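Local coordinates for protein CDA peptide synthetase I (Streptomyces coelicolor, PDB 5DUA) that is a peptide synthetase whose modelled chain belongs to the condensation-domain family, at residues C37-G42 with R149-L154; E171-V176 with V373-P378; V292-R297 with V309-P314. The protein carries 1 engineered substitution. All coordinates share one frame; numbering follows the deposited sequence.

Contact 1 (C37-G42 with R149-L154); sequences CLEIDG and RHLYYL
Ile40 and His150 face each other as a hydrogen-bonded pair of two antiparallel strands, 33-40 and 149-157, neighbours in the six-stranded mixed sheet of the condensation domain. The short strand axes run at 169° to each other, 4.5 Å apart at closest approach. Two reciprocal backbone pairs give the evidence for the register: Ile40 with His150, its bonds nearly straight, and Leu38 with Tyr152, somewhat more bent; Leu38 N reaches Tyr152 O at 2.9 Å.

His150 can be followed outward. Its CB lies 3.9 Å from Ile40 CB. CG stands anti to the carbonyl carbon (chi1 -69°), which carries the imidazole past the strand end to the turn. There CD2 merely touches Gly42 O at 3.2 Å, in the ring plane and at its edge. ND1 is hydrogen-bonded to Phe143 O of the adjoining strand, which helps to fix the ring's rotation.

On the same face Ile40 CD1 lies alongside Tyr152 CB at 3.9 Å, both side chains pointing the same way, while the phenol continues to a hydrogen bond with His140. The face that carries Cys37, Glu39 and Leu151 is met differently: Leu151 CD2 touches Glu39 CG at 3.8 Å and also approaches Cys37 SG, a contact short enough to be read with caution. Glu39 itself ends in a salt bridge with Arg383, and Arg149 in one with Glu115. The chemistry is therefore divided: backbone amides set the register, carbon contacts add packing on both faces, and the charged ends are paired with neighbouring parts of the domain.

Contact 2 (E171-V176 with V373-P378); sequences ERLAEV and VDFGGP
Ala174 of helix 163-182 meets Val373 and Phe375 where the helix packs against the short edge strand 373-374 and the turn that joins it, as a beta hairpin, to strand 379-384. No hydrogen bond crosses between the two segments, so the fit is one of shape. The bump is the methyl of Ala174, and the hollow has three walls. Val373 CG1 forms the first, 3.3 Å from Ala174 CB, tighter than ordinary van der Waals contact; chi1 of -174° sets this branch beside the carbonyl carbon, on the side where the Ala174 methyl lies. The carbonyl oxygen of Asp374 makes the second wall, 3.4 Å from the same CB, and it also accepts a hydrogen bond from Arg178, a further residue of the helix.

The third wall is the ring of Phe375. Ala174 CB stands over one face, 4.0 Å from the centroid and 17° off the normal, a CH-pi contact displaced toward the rim carrying CD1 and CE1. Even the backbone takes part, since Ala174 CA comes within 3.8 Å of Phe375 CE1. One helical position earlier, Leu173 CD2 borders the ring at its edge, more loosely, at 4.4 Å from CE1. The phenyl also touches Leu38 and Ile40 of strand 33-40, and thus fills the wedge between helix and sheet.

Behind the hollow, the turn is fixed by its own bonds. Phe375 N donates to Pro378 O, and the two glycines take positive phi values as the chain bends. Asp374 forms an Asx turn: its OD1 receives Gly376 N from well above the carboxylate plane at 3.0 Å, and Gly377 N nearly along the C-O axis at 3.2 Å.

Contact 3 (V292-R297 with V309-P314); sequences VPVTGR and VSNRLP. With 5FQ (N-pentyl-L-alaninamide), chain E.
The two-stranded antiparallel sheet formed by strands 287-294 and 311-318, beside which N-pentyl-L-alaninamide is bound, pairs Val292 with Leu313 and Val294 with Asn311. Both are hydrogen-bonded pairs with reciprocal backbone bonds; Val292 N reaches Leu313 O at 2.8 Å. Between them Pro293 faces Arg312 as a non-hydrogen-bonded pair, where the ring nitrogen has no hydrogen to give and the strand pairing does not need one. The N-to-C directions of the short axes stand at 143°, well short of antiparallel, as in a strongly twisted ribbon.

Pro293 and Arg312 lie on the face near the ligand. The side chain of Arg312 leaves the backbone extended, then bends at chi3 (28°), and its guanidinium approaches the ligand obliquely. Arg312 NH2 is 3.4 Å from 5FQ C04, and Arg312 NH1 is 3.6 Å from the methyl 5FQ C10. These are contacts with carbon; NH1 has its hydrogen-bond partner in Thr363 OG1, while the ligand is hydrogen-bonded to His158 NE2. On the other face, Val294 CG2 lies alongside Asn311 CB at 3.8 Å. The buried Asn311 amide is satisfied at both ends, OD1 by Gly347 N and ND2 by Phe345 O, which fixes its orientation.

Past the strand pairing the two segments stay close. Ser310 CA approaches Thr295 O at 3.4 Å in a CA-H...O contact, and Gly296 takes a positive phi of 65°. Thr295 OG1 accepts from Arg297 N at 3.2 Å, forming an ST turn. Arg297 then extends to cross Val309 at about a right angle. Its guanidinium is salt-bridged to Asp162 and hydrogen-bonded to Ala302 O and Thr305 O, and Val309 CG2 rests over one face, toward the rim, 3.6 Å from Arg297 NE.

From the N terminus, segment 37-42 is followed by 106 residues before 149-154, and contact 1 closes that loop. Helix 163-182 follows directly and opens contact 2, which closes only at 373-378 after 196 residues; contact 1 is already complete, so the two are in series. Contact 3 closes a short loop of 11 residues nested inside the span of contact 2. Contacts 1 and 2 touch, Tyr152 against Leu173 and Leu38 against Phe375, joining the six-stranded sheet to its covering helix. Contact 3 belongs to a separate two-stranded sheet, its centre 28 Å from either of theirs and its nearest atoms about 12 Å away.

Contact 1 (C37-G42 with R149-L154)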
ATOM      1  N   CYS B  37      -9.172   5.512  -0.158  1.00 14.85           N
ATOM      2  CA  CYS B  37     -10.195   6.384  -0.666  1.00 12.73           C
ATOM      3  C   CYS B  37      -9.660   7.780  -0.888  1.00 20.26           C
ATOM      4  O   CYS B  37      -8.541   8.116  -0.488  1.00 19.06           O
ATOM      5  CB  CYS B  37     -11.407   6.394   0.265  1.00 19.67           C
ATOM      6  SG  CYS B  37     -11.148   7.099   1.872  1.00 24.34           S
ATOM      7  N   LEU B  38     -10.453   8.550  -1.614  1.00 16.65           N
ATOM      8  CA  LEU B  38     -10.230   9.970  -1.787  1.00 17.30           C
ATOM      9  C   LEU B  38     -11.342  10.725  -1.092  1.00 16.60           C
ATOM     10  O   LEU B  38     -12.521  10.489  -1.358  1.00 14.82           O
ATOM     11  CB  LEU B  38     -10.228  10.368  -3.252  1.00 16.88           C
ATOM     12  CG  LEU B  38      -9.069  10.005  -4.140  1.00 21.55           C
ATOM     13  CD1 LEU B  38      -9.397  10.600  -5.476  1.00 17.70           C
ATOM     14  CD2 LEU B  38      -7.760  10.544  -3.566  1.00 21.86           C
ATOM     15  N   GLU B  39     -10.965  11.626  -0.201  1.00 21.35           N
ATOM     16  CA  GLU B  39     -11.914  12.554   0.401  1.00 18.51           C
ATOM     17  C   GLU B  39     -11.965  13.783  -0.507  1.00 20.21           C
ATOM     18  O   GLU B  39     -10.949  14.439  -0.702  1.00 16.46           O
ATOM     19  CB  GLU B  39     -11.484  12.919   1.819  1.00 17.60           C
ATOM     20  CG  GLU B  39     -11.634  11.790   2.798  1.00 34.97           C
ATOM     21  CD  GLU B  39     -10.934  12.051   4.120  1.00 48.94           C
ATOM     22  OE1 GLU B  39      -9.968  12.847   4.141  1.00 42.22           O
ATOM     23  OE2 GLU B  39     -11.354  11.452   5.138  1.00 45.70           O
ATOM     24  N   ILE B  40     -13.135  14.055  -1.091  1.00 18.44           N
ATOM     25  CA  ILE B  40     -13.247  14.996  -2.198  1.00 20.81           C
ATOM     26  C   ILE B  40     -14.116  16.183  -1.784  1.00 13.78           C
ATOM     27  O   ILE B  40     -15.242  16.006  -1.342  1.00 20.00           O
ATOM     28  CB  ILE B  40     -13.815  14.302  -3.447  1.00 20.59           C
ATOM     29  CG1 ILE B  40     -12.889  13.165  -3.876  1.00 17.65           C
ATOM     30  CG2 ILE B  40     -13.961  15.285  -4.597  1.00 23.86           C
ATOM     31  CD1 ILE B  40     -13.572  12.110  -4.699  1.00 25.31           C
ATOM     32  N   ASP B  41     -13.564  17.388  -1.921  1.00 21.67           N
ATOM     33  CA  ASP B  41     -14.104  18.576  -1.251  1.00 27.51           C
ATOM     34  C   ASP B  41     -15.137  19.366  -2.042  1.00 31.53           C
ATOM     35  O   ASP B  41     -15.522  20.457  -1.614  1.00 42.08           O
ATOM     36  CB  ASP B  41     -12.959  19.536  -0.874  1.00 26.95           C
ATOM     37  CG  ASP B  41     -12.248  20.143  -2.105  1.00 43.63           C
ATOM     38  OD1 ASP B  41     -12.723  19.964  -3.257  1.00 35.06           O
ATOM     39  OD2 ASP B  41     -11.208  20.810  -1.912  1.00 36.03           O
ATOM     40  N   GLY B  42     -15.567  18.835  -3.181  1.00 28.23           N
ATOM     41  CA  GLY B  42     -16.505  19.522  -4.048  1.00 24.57           C
ATOM     42  C   GLY B  42     -17.332  18.538  -4.853  1.00 34.95           C
ATOM     43  O   GLY B  42     -16.967  17.363  -4.963  1.00 24.76           O
ATOM     44  N   ARG B 149     -19.642  17.335  -0.586  1.00 26.20           N
ATOM     45  CA  ARG B 149     -18.437  16.558  -0.311  1.00 23.33           C
ATOM     46  C   ARG B 149     -18.647  15.116  -0.736  1.00 19.70           C
ATOM     47  O   ARG B 149     -19.771  14.609  -0.670  1.00 17.15           O
ATOM     48  CB  ARG B 149     -18.086  16.623   1.174  1.00 27.21           C
ATOM     49  CG  ARG B 149     -17.595  17.987   1.612  1.00 39.99           C
ATOM     50  CD  ARG B 149     -17.397  18.044   3.107  1.00 38.59           C
ATOM     51  NE  ARG B 149     -18.641  17.730   3.808  1.00 47.88           N
ATOM     52  CZ  ARG B 149     -18.793  16.749   4.693  1.00 47.53           C
ATOM     53  NH1 ARG B 149     -17.777  15.957   5.024  1.00 53.10           N
ATOM     54  NH2 ARG B 149     -19.978  16.558   5.258  1.00 51.55           N
ATOM     55  N   HIS B 150     -17.560  14.470  -1.170  1.00 25.53           N
ATOM     56  CA  HIS B 150     -17.605  13.089  -1.640  1.00 22.76           C
ATOM     57  C   HIS B 150     -16.498  12.245  -1.010  1.00 18.99           C
ATOM     58  O   HIS B 150     -15.498  12.763  -0.507  1.00 16.28           O
ATOM     59  CB  HIS B 150     -17.460  13.013  -3.167  1.00 19.19           C
ATOM     60  CG  HIS B 150     -18.628  13.550  -3.924  1.00 21.99           C
ATOM     61  ND1 HIS B 150     -19.800  12.848  -4.088  1.00 22.11           N
ATOM     62  CD2 HIS B 150     -18.800  14.726  -4.571  1.00 27.83           C
ATOM     63  CE1 HIS B 150     -20.646  13.571  -4.803  1.00 27.01           C
ATOM     64  NE2 HIS B 150     -20.064  14.713  -5.107  1.00 27.65           N
ATOM     65  N   LEU B 151     -16.702  10.935  -1.063  1.00 17.93           N
ATOM     66  CA  LEU B 151     -15.675   9.954  -0.768  1.00 18.13           C
ATOM     67  C   LEU B 151     -15.634   9.010  -1.950  1.00 13.17           C
ATOM     68  O   LEU B 151     -16.676   8.479  -2.309  1.00 17.87           O
ATOM     69  CB  LEU B 151     -15.999   9.182   0.505  1.00 23.81           C
ATOM     70  CG  LEU B 151     -15.149   9.394   1.744  1.00 39.68           C
ATOM     71  CD1 LEU B 151     -15.763   8.626   2.899  1.00 35.72           C
ATOM     72  CD2 LEU B 151     -13.760   8.904   1.467  1.00 42.08           C
ATOM     73  N   TYR B 152     -14.470   8.821  -2.576  1.00 14.72           N
ATOM     74  CA  TYR B 152     -14.331   7.767  -3.593  1.00 13.66           C
ATOM     75  C   TYR B 152     -13.606   6.608  -2.967  1.00  9.87           C
ATOM     76  O   TYR B 152     -12.473   6.751  -2.525  1.00 14.94           O
ATOM     77  CB  TYR B 152     -13.569   8.251  -4.822  1.00 17.37           C
ATOM     78  CG  TYR B 152     -13.590   7.276  -5.972  1.00 14.69           C
ATOM     79  CD1 TYR B 152     -12.873   6.085  -5.917  1.00 14.65           C
ATOM     80  CD2 TYR B 152     -14.336   7.532  -7.112  1.00 14.62           C
ATOM     81  CE1 TYR B 152     -12.897   5.187  -6.956  1.00 17.59           C
ATOM     82  CE2 TYR B 152     -14.366   6.636  -8.144  1.00 14.72           C
ATOM     83  CZ  TYR B 152     -13.635   5.459  -8.059  1.00 11.67           C
ATOM     84  OH  TYR B 152     -13.640   4.538  -9.082  1.00 17.90           O
ATOM     85  N   TYR B 153     -14.244   5.449  -2.950  1.00 13.86           N
ATOM     86  CA  TYR B 153     -13.603   4.261  -2.425  1.00 16.18           C
ATOM     87  C   TYR B 153     -13.091   3.370  -3.523  1.00 13.76           C
ATOM     88  O   TYR B 153     -13.842   2.993  -4.427  1.00 18.00           O
ATOM     89  CB  TYR B 153     -14.577   3.501  -1.557  1.00 18.35           C
ATOM     90  CG  TYR B 153     -14.180   2.079  -1.250  1.00 20.45           C
ATOM     91  CD1 TYR B 153     -13.173   1.802  -0.350  1.00 16.07           C
ATOM     92  CD2 TYR B 153     -14.850   1.013  -1.836  1.00 18.10           C
ATOM     93  CE1 TYR B 153     -12.826   0.489  -0.043  1.00 18.30           C
ATOM     94  CE2 TYR B 153     -14.518  -0.294  -1.530  1.00 18.98           C
ATOM     95  CZ  TYR B 153     -13.500  -0.545  -0.626  1.00 19.26           C
ATOM     96  OH  TYR B 153     -13.163  -1.847  -0.310  1.00 20.50           O
ATOM     97  N   LEU B 154     -11.816   3.009  -3.410  1.00 10.39           N
ATOM     98  CA  LEU B 154     -11.195   2.015  -4.266  1.00 13.43           C
ATOM     99  C   LEU B 154     -10.823   0.797  -3.448  1.00 14.32           C
ATOM    100  O   LEU B 154      -9.906   0.851  -2.636  1.00 14.34           O
ATOM    101  CB  LEU B 154      -9.946   2.570  -4.934  1.00 13.01           C
ATOM    102  CG  LEU B 154      -9.146   1.554  -5.776  1.00 15.02           C
ATOM    103  CD1 LEU B 154      -9.927   1.065  -6.961  1.00 15.14           C
ATOM    104  CD2 LEU B 154      -7.840   2.144  -6.217  1.00 16.34           C
TER

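Contact 2 (E171-V176 with V373-P378)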
ATOM      1  N   GLU B 171      -4.965   9.488 -10.170  1.00 17.19           N
ATOM      2  CA  GLU B 171      -4.517  10.514 -11.108  1.00 18.08           C
ATOM      3  C   GLU B 171      -5.159  10.349 -12.480  1.00 23.35           C
ATOM      4  O   GLU B 171      -5.595  11.329 -13.105  1.00 13.43           O
ATOM      5  CB  GLU B 171      -3.006  10.489 -11.257  1.00 22.80           C
ATOM      6  CG  GLU B 171      -2.259  11.258 -10.190  1.00 37.35           C
ATOM      7  CD  GLU B 171      -0.801  11.522 -10.566  1.00 68.67           C
ATOM      8  OE1 GLU B 171      -0.529  11.783 -11.763  1.00 67.41           O
ATOM      9  OE2 GLU B 171       0.074  11.463  -9.668  1.00 56.78           O
ATOM     10  N   ARG B 172      -5.223   9.112 -12.955  1.00 18.04           N
ATOM     11  CA  ARG B 172      -5.787   8.851 -14.262  1.00 17.73           C
ATOM     12  C   ARG B 172      -7.299   9.091 -14.269  1.00 24.77           C
ATOM     13  O   ARG B 172      -7.812   9.704 -15.206  1.00 15.66           O
ATOM     14  CB  ARG B 172      -5.446   7.422 -14.709  1.00 17.30           C
ATOM     15  CG  ARG B 172      -6.157   6.962 -15.964  1.00 16.22           C
ATOM     16  CD  ARG B 172      -5.785   7.829 -17.182  1.00 19.71           C
ATOM     17  NE  ARG B 172      -6.339   7.275 -18.416  1.00 23.27           N
ATOM     18  CZ  ARG B 172      -6.421   7.934 -19.571  1.00 27.65           C
ATOM     19  NH1 ARG B 172      -5.987   9.185 -19.672  1.00 23.33           N
ATOM     20  NH2 ARG B 172      -6.945   7.339 -20.630  1.00 22.01           N
ATOM     21  N   LEU B 173      -8.000   8.664 -13.211  1.00 15.72           N
ATOM     22  CA  LEU B 173      -9.450   8.802 -13.146  1.00 15.52           C
ATOM     23  C   LEU B 173      -9.868  10.268 -13.261  1.00 20.12           C
ATOM     24  O   LEU B 173     -10.817  10.612 -13.973  1.00 13.17           O
ATOM     25  CB  LEU B 173      -9.989   8.205 -11.847  1.00 15.32           C
ATOM     26  CG  LEU B 173     -11.476   8.328 -11.601  1.00 17.56           C
ATOM     27  CD1 LEU B 173     -12.279   7.436 -12.568  1.00 18.66           C
ATOM     28  CD2 LEU B 173     -11.770   7.996 -10.151  1.00 13.27           C
ATOM     29  N   ALA B 174      -9.156  11.117 -12.538  1.00 15.84           N
ATOM     30  CA  ALA B 174      -9.421  12.552 -12.524  1.00 24.09           C
ATOM     31  C   ALA B 174      -9.118  13.187 -13.878  1.00 14.77           C
ATOM     32  O   ALA B 174      -9.862  14.033 -14.353  1.00 20.25           O
ATOM     33  CB  ALA B 174      -8.607  13.202 -11.446  1.00 16.25           C
ATOM     34  N   GLU B 175      -8.018  12.773 -14.481  1.00 12.90           N
ATOM     35  CA  GLU B 175      -7.628  13.240 -15.801  1.00 31.44           C
ATOM     36  C   GLU B 175      -8.723  12.941 -16.829  1.00 22.02           C
ATOM     37  O   GLU B 175      -9.133  13.808 -17.597  1.00 24.06           O
ATOM     38  CB  GLU B 175      -6.306  12.591 -16.221  1.00 27.24           C
ATOM     39  CG  GLU B 175      -5.830  13.026 -17.612  1.00 27.22           C
ATOM     40  CD  GLU B 175      -4.549  12.357 -18.042  1.00 28.94           C
ATOM     41  OE1 GLU B 175      -4.495  11.113 -18.047  1.00 29.15           O
ATOM     42  OE2 GLU B 175      -3.590  13.082 -18.382  1.00 32.91           O
ATOM     43  N   VAL B 176      -9.190  11.706 -16.832  1.00 14.81           N
ATOM     44  CA  VAL B 176     -10.299  11.305 -17.674  1.00 16.78           C
ATOM     45  C   VAL B 176     -11.563  12.075 -17.344  1.00 18.08           C
ATOM     46  O   VAL B 176     -12.237  12.554 -18.252  1.00 16.73           O
ATOM     47  CB  VAL B 176     -10.602   9.807 -17.557  1.00 19.66           C
ATOM     48  CG1 VAL B 176     -11.813   9.444 -18.416  1.00 19.40           C
ATOM     49  CG2 VAL B 176      -9.388   8.991 -17.971  1.00 22.37           C
ATOM     50  N   VAL B 373      -5.613  15.246  -5.801  1.00 18.33           N
ATOM     51  CA  VAL B 373      -6.187  14.900  -7.099  1.00 21.62           C
ATOM     52  C   VAL B 373      -7.213  15.959  -7.527  1.00 14.77           C
ATOM     53  O   VAL B 373      -8.125  16.291  -6.773  1.00 22.14           O
ATOM     54  CB  VAL B 373      -6.852  13.513  -7.066  1.00 20.87           C
ATOM     55  CG1 VAL B 373      -7.292  13.114  -8.439  1.00 21.70           C
ATOM     56  CG2 VAL B 373      -5.869  12.475  -6.539  1.00 33.70           C
ATOM     57  N   ASP B 374      -7.040  16.479  -8.733  1.00 21.37           N
ATOM     58  CA  ASP B 374      -7.871  17.566  -9.242  1.00 27.36           C
ATOM     59  C   ASP B 374      -8.913  17.075 -10.245  1.00 14.63           C
ATOM     60  O   ASP B 374      -8.582  16.590 -11.331  1.00 18.83           O
ATOM     61  CB  ASP B 374      -6.984  18.633  -9.882  1.00 31.16           C
ATOM     62  CG  ASP B 374      -7.786  19.735 -10.554  1.00 30.06           C
ATOM     63  OD1 ASP B 374      -8.838  20.139 -10.007  1.00 29.11           O
ATOM     64  OD2 ASP B 374      -7.361  20.183 -11.641  1.00 50.81           O
ATOM     65  N   PHE B 375     -10.172  17.203  -9.861  1.00 15.21           N
ATOM     66  CA  PHE B 375     -11.295  16.803 -10.705  1.00 17.27           C
ATOM     67  C   PHE B 375     -11.868  17.966 -11.500  1.00 21.80           C
ATOM     68  O   PHE B 375     -12.930  17.842 -12.088  1.00 19.89           O
ATOM     69  CB  PHE B 375     -12.382  16.167  -9.835  1.00 18.20           C
ATOM     70  CG  PHE B 375     -12.011  14.790  -9.344  1.00 20.84           C
ATOM     71  CD1 PHE B 375     -12.269  13.677 -10.120  1.00 16.46           C
ATOM     72  CD2 PHE B 375     -11.373  14.620  -8.135  1.00 17.73           C
ATOM     73  CE1 PHE B 375     -11.923  12.412  -9.690  1.00 18.71           C
ATOM     74  CE2 PHE B 375     -11.022  13.347  -7.684  1.00 22.87           C
ATOM     75  CZ  PHE B 375     -11.296  12.246  -8.474  1.00 21.17           C
ATOM     76  N   GLY B 376     -11.135  19.079 -11.537  1.00 21.02           N
ATOM     77  CA  GLY B 376     -11.568  20.280 -12.236  1.00 25.04           C
ATOM     78  C   GLY B 376     -12.320  21.229 -11.325  1.00 26.37           C
ATOM     79  O   GLY B 376     -13.420  21.685 -11.638  1.00 29.98           O
ATOM     80  N   GLY B 377     -11.712  21.526 -10.187  1.00 23.59           N
ATOM     81  CA  GLY B 377     -12.383  22.246  -9.126  1.00 24.69           C
ATOM     82  C   GLY B 377     -12.274  21.441  -7.851  1.00 23.91           C
ATOM     83  O   GLY B 377     -11.396  21.709  -7.026  1.00 22.19           O
ATOM     84  N   PRO B 378     -13.136  20.419  -7.695  1.00 22.89           N
ATOM     85  CA  PRO B 378     -13.036  19.589  -6.492  1.00 13.82           C
ATOM     86  C   PRO B 378     -11.677  18.909  -6.412  1.00 20.18           C
ATOM     87  O   PRO B 378     -11.092  18.582  -7.449  1.00 21.84           O
ATOM     88  CB  PRO B 378     -14.174  18.575  -6.662  1.00 24.24           C
ATOM     89  CG  PRO B 378     -15.065  19.159  -7.706  1.00 30.25           C
ATOM     90  CD  PRO B 378     -14.175  19.927  -8.611  1.00 25.28           C
TER

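Contact 3 (V292-R297 with V309-P314)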
ATOM      1  N   VAL B 292      10.370  -2.810   5.979  1.00 18.67           N
ATOM      2  CA  VAL B 292      10.170  -1.634   5.148  1.00 23.51           C
ATOM      3  C   VAL B 292       9.666  -2.052   3.779  1.00 15.56           C
ATOM      4  O   VAL B 292      10.286  -2.878   3.113  1.00 20.26           O
ATOM      5  CB  VAL B 292      11.480  -0.834   5.001  1.00 28.19           C
ATOM      6  CG1 VAL B 292      11.336   0.266   3.989  1.00 35.46           C
ATOM      7  CG2 VAL B 292      11.873  -0.251   6.346  1.00 36.31           C
ATOM      8  N   PRO B 293       8.536  -1.479   3.338  1.00 18.69           N
ATOM      9  CA  PRO B 293       8.157  -1.767   1.954  1.00 26.54           C
ATOM     10  C   PRO B 293       8.990  -0.933   0.980  1.00 24.55           C
ATOM     11  O   PRO B 293       9.344   0.208   1.283  1.00 30.55           O
ATOM     12  CB  PRO B 293       6.672  -1.377   1.903  1.00 26.23           C
ATOM     13  CG  PRO B 293       6.378  -0.656   3.220  1.00 26.46           C
ATOM     14  CD  PRO B 293       7.675  -0.441   3.921  1.00 20.09           C
ATOM     15  N   VAL B 294       9.353  -1.522  -0.149  1.00 15.83           N
ATOM     16  CA  VAL B 294       9.885  -0.765  -1.284  1.00 17.64           C
ATOM     17  C   VAL B 294       8.995  -1.098  -2.477  1.00 26.01           C
ATOM     18  O   VAL B 294       8.303  -2.124  -2.473  1.00 18.46           O
ATOM     19  CB  VAL B 294      11.354  -1.090  -1.574  1.00 23.69           C
ATOM     20  CG1 VAL B 294      12.243  -0.635  -0.420  1.00 21.47           C
ATOM     21  CG2 VAL B 294      11.521  -2.575  -1.814  1.00 21.47           C
ATOM     22  N   THR B 295       8.972  -0.221  -3.474  1.00 18.08           N
ATOM     23  CA  THR B 295       8.015  -0.348  -4.576  1.00 21.73           C
ATOM     24  C   THR B 295       8.325  -1.510  -5.520  1.00 18.14           C
ATOM     25  O   THR B 295       7.436  -2.006  -6.199  1.00 19.50           O
ATOM     26  CB  THR B 295       7.964   0.943  -5.422  1.00 19.12           C
ATOM     27  OG1 THR B 295       9.187   1.079  -6.152  1.00 20.68           O
ATOM     28  CG2 THR B 295       7.723   2.174  -4.532  1.00 19.67           C
ATOM     29  N   GLY B 296       9.581  -1.940  -5.568  1.00 18.28           N
ATOM     30  CA  GLY B 296       9.982  -2.991  -6.481  1.00 18.83           C
ATOM     31  C   GLY B 296       9.870  -2.599  -7.946  1.00 15.58           C
ATOM     32  O   GLY B 296       9.806  -3.451  -8.818  1.00 16.05           O
ATOM     33  N   ARG B 297       9.866  -1.294  -8.210  1.00 16.59           N
ATOM     34  CA  ARG B 297       9.801  -0.752  -9.566  1.00 21.11           C
ATOM     35  C   ARG B 297      11.142  -0.188 -10.016  1.00 22.40           C
ATOM     36  O   ARG B 297      11.604   0.801  -9.460  1.00 25.58           O
ATOM     37  CB  ARG B 297       8.745   0.348  -9.625  1.00 18.49           C
ATOM     38  CG  ARG B 297       7.358  -0.184  -9.532  1.00 20.66           C
ATOM     39  CD  ARG B 297       6.338   0.873  -9.167  1.00 25.66           C
ATOM     40  NE  ARG B 297       5.086   0.188  -8.872  1.00 19.73           N
ATOM     41  CZ  ARG B 297       4.222  -0.216  -9.790  1.00 19.43           C
ATOM     42  NH1 ARG B 297       4.432   0.035 -11.074  1.00 25.78           N
ATOM     43  NH2 ARG B 297       3.133  -0.863  -9.422  1.00 18.77           N
ATOM     44  N   VAL B 309       3.868  -5.146  -7.487  1.00 14.98           N
ATOM     45  CA  VAL B 309       5.280  -5.519  -7.549  1.00 17.70           C
ATOM     46  C   VAL B 309       6.015  -5.184  -6.280  1.00 17.83           C
ATOM     47  O   VAL B 309       7.217  -5.415  -6.203  1.00 21.22           O
ATOM     48  CB  VAL B 309       6.044  -4.815  -8.717  1.00 27.38           C
ATOM     49  CG1 VAL B 309       5.804  -5.526 -10.047  1.00 28.99           C
ATOM     50  CG2 VAL B 309       5.683  -3.365  -8.806  1.00 20.34           C
ATOM     51  N   SER B 310       5.308  -4.645  -5.286  1.00 16.06           N
ATOM     52  CA  SER B 310       5.956  -4.215  -4.054  1.00 20.81           C
ATOM     53  C   SER B 310       6.634  -5.372  -3.301  1.00 15.58           C
ATOM     54  O   SER B 310       6.266  -6.546  -3.416  1.00 18.60           O
ATOM     55  CB  SER B 310       4.962  -3.521  -3.136  1.00 20.60           C
ATOM     56  OG  SER B 310       3.809  -4.316  -2.956  1.00 32.18           O
ATOM     57  N   ASN B 311       7.638  -4.987  -2.532  1.00 17.83           N
ATOM     58  CA  ASN B 311       8.503  -5.908  -1.835  1.00 17.31           C
ATOM     59  C   ASN B 311       8.583  -5.415  -0.413  1.00 23.51           C
ATOM     60  O   ASN B 311       8.441  -4.215  -0.177  1.00 23.27           O
ATOM     61  CB  ASN B 311       9.870  -5.938  -2.518  1.00 24.15           C
ATOM     62  CG  ASN B 311      10.759  -7.070  -2.043  1.00 23.99           C
ATOM     63  OD1 ASN B 311      10.296  -8.082  -1.497  1.00 21.98           O
ATOM     64  ND2 ASN B 311      12.057  -6.912  -2.276  1.00 20.93           N
ATOM     65  N   ARG B 312       8.749  -6.327   0.535  1.00 18.00           N
ATOM     66  CA  ARG B 312       8.959  -5.943   1.921  1.00 20.24           C
ATOM     67  C   ARG B 312      10.283  -6.514   2.412  1.00 25.63           C
ATOM     68  O   ARG B 312      10.545  -7.688   2.225  1.00 21.17           O
ATOM     69  CB  ARG B 312       7.808  -6.431   2.801  1.00 19.71           C
ATOM     70  CG  ARG B 312       8.008  -6.086   4.275  1.00 34.96           C
ATOM     71  CD  ARG B 312       6.801  -6.440   5.124  1.00 45.46           C
ATOM     72  NE  ARG B 312       6.044  -7.549   4.557  1.00 46.12           N
ATOM     73  CZ  ARG B 312       4.716  -7.648   4.569  1.00 58.24           C
ATOM     74  NH1 ARG B 312       3.967  -6.696   5.127  1.00 49.34           N
ATOM     75  NH2 ARG B 312       4.135  -8.711   4.020  1.00 41.37           N
ATOM     76  N   LEU B 313      11.115  -5.685   3.037  1.00 20.43           N
ATOM     77  CA  LEU B 313      12.433  -6.142   3.452  1.00 22.70           C
ATOM     78  C   LEU B 313      12.741  -5.797   4.902  1.00 20.51           C
ATOM     79  O   LEU B 313      12.354  -4.741   5.408  1.00 23.65           O
ATOM     80  CB  LEU B 313      13.496  -5.563   2.522  1.00 16.14           C
ATOM     81  CG  LEU B 313      13.573  -6.255   1.161  1.00 16.66           C
ATOM     82  CD1 LEU B 313      14.483  -5.485   0.226  1.00 26.09           C
ATOM     83  CD2 LEU B 313      14.022  -7.685   1.290  1.00 22.75           C
ATOM     84  N   PRO B 314      13.430  -6.708   5.594  1.00 22.11           N
ATOM     85  CA  PRO B 314      13.683  -6.469   7.013  1.00 23.31           C
ATOM     86  C   PRO B 314      14.816  -5.484   7.213  1.00 20.42           C
ATOM     87  O   PRO B 314      15.815  -5.511   6.498  1.00 24.22           O
ATOM     88  CB  PRO B 314      14.058  -7.851   7.529  1.00 23.55           C
ATOM     89  CG  PRO B 314      14.744  -8.472   6.371  1.00 26.03           C
ATOM     90  CD  PRO B 314      14.003  -7.986   5.149  1.00 21.94           C
TER
HETATM   91  C01 5FQ E 502       3.266 -12.589  -0.432  1.00 29.31           C
HETATM   92  C02 5FQ E 502       2.999 -11.225  -1.047  1.00 49.11           C
HETATM   93  C03 5FQ E 502       3.963 -10.131  -0.577  1.00 39.69           C
HETATM   94  C04 5FQ E 502       3.501  -9.435   0.707  1.00 51.78           C
HETATM   95  C05 5FQ E 502       2.243  -8.583   0.514  1.00 57.51           C
HETATM   96  N06 5FQ E 502       2.478  -7.144   0.603  1.00 58.11           N
HETATM   97  C07 5FQ E 502       1.764  -6.326   1.392  1.00 55.92           C
HETATM   98  O08 5FQ E 502       0.875  -6.725   2.134  1.00 51.24           O
HETATM   99  C09 5FQ E 502       2.099  -4.855   1.345  1.00 46.80           C
HETATM  100  C10 5FQ E 502       3.076  -4.498   2.462  1.00 46.34           C
HETATM  101  N11 5FQ E 502       0.878  -4.044   1.536  1.00 33.04           N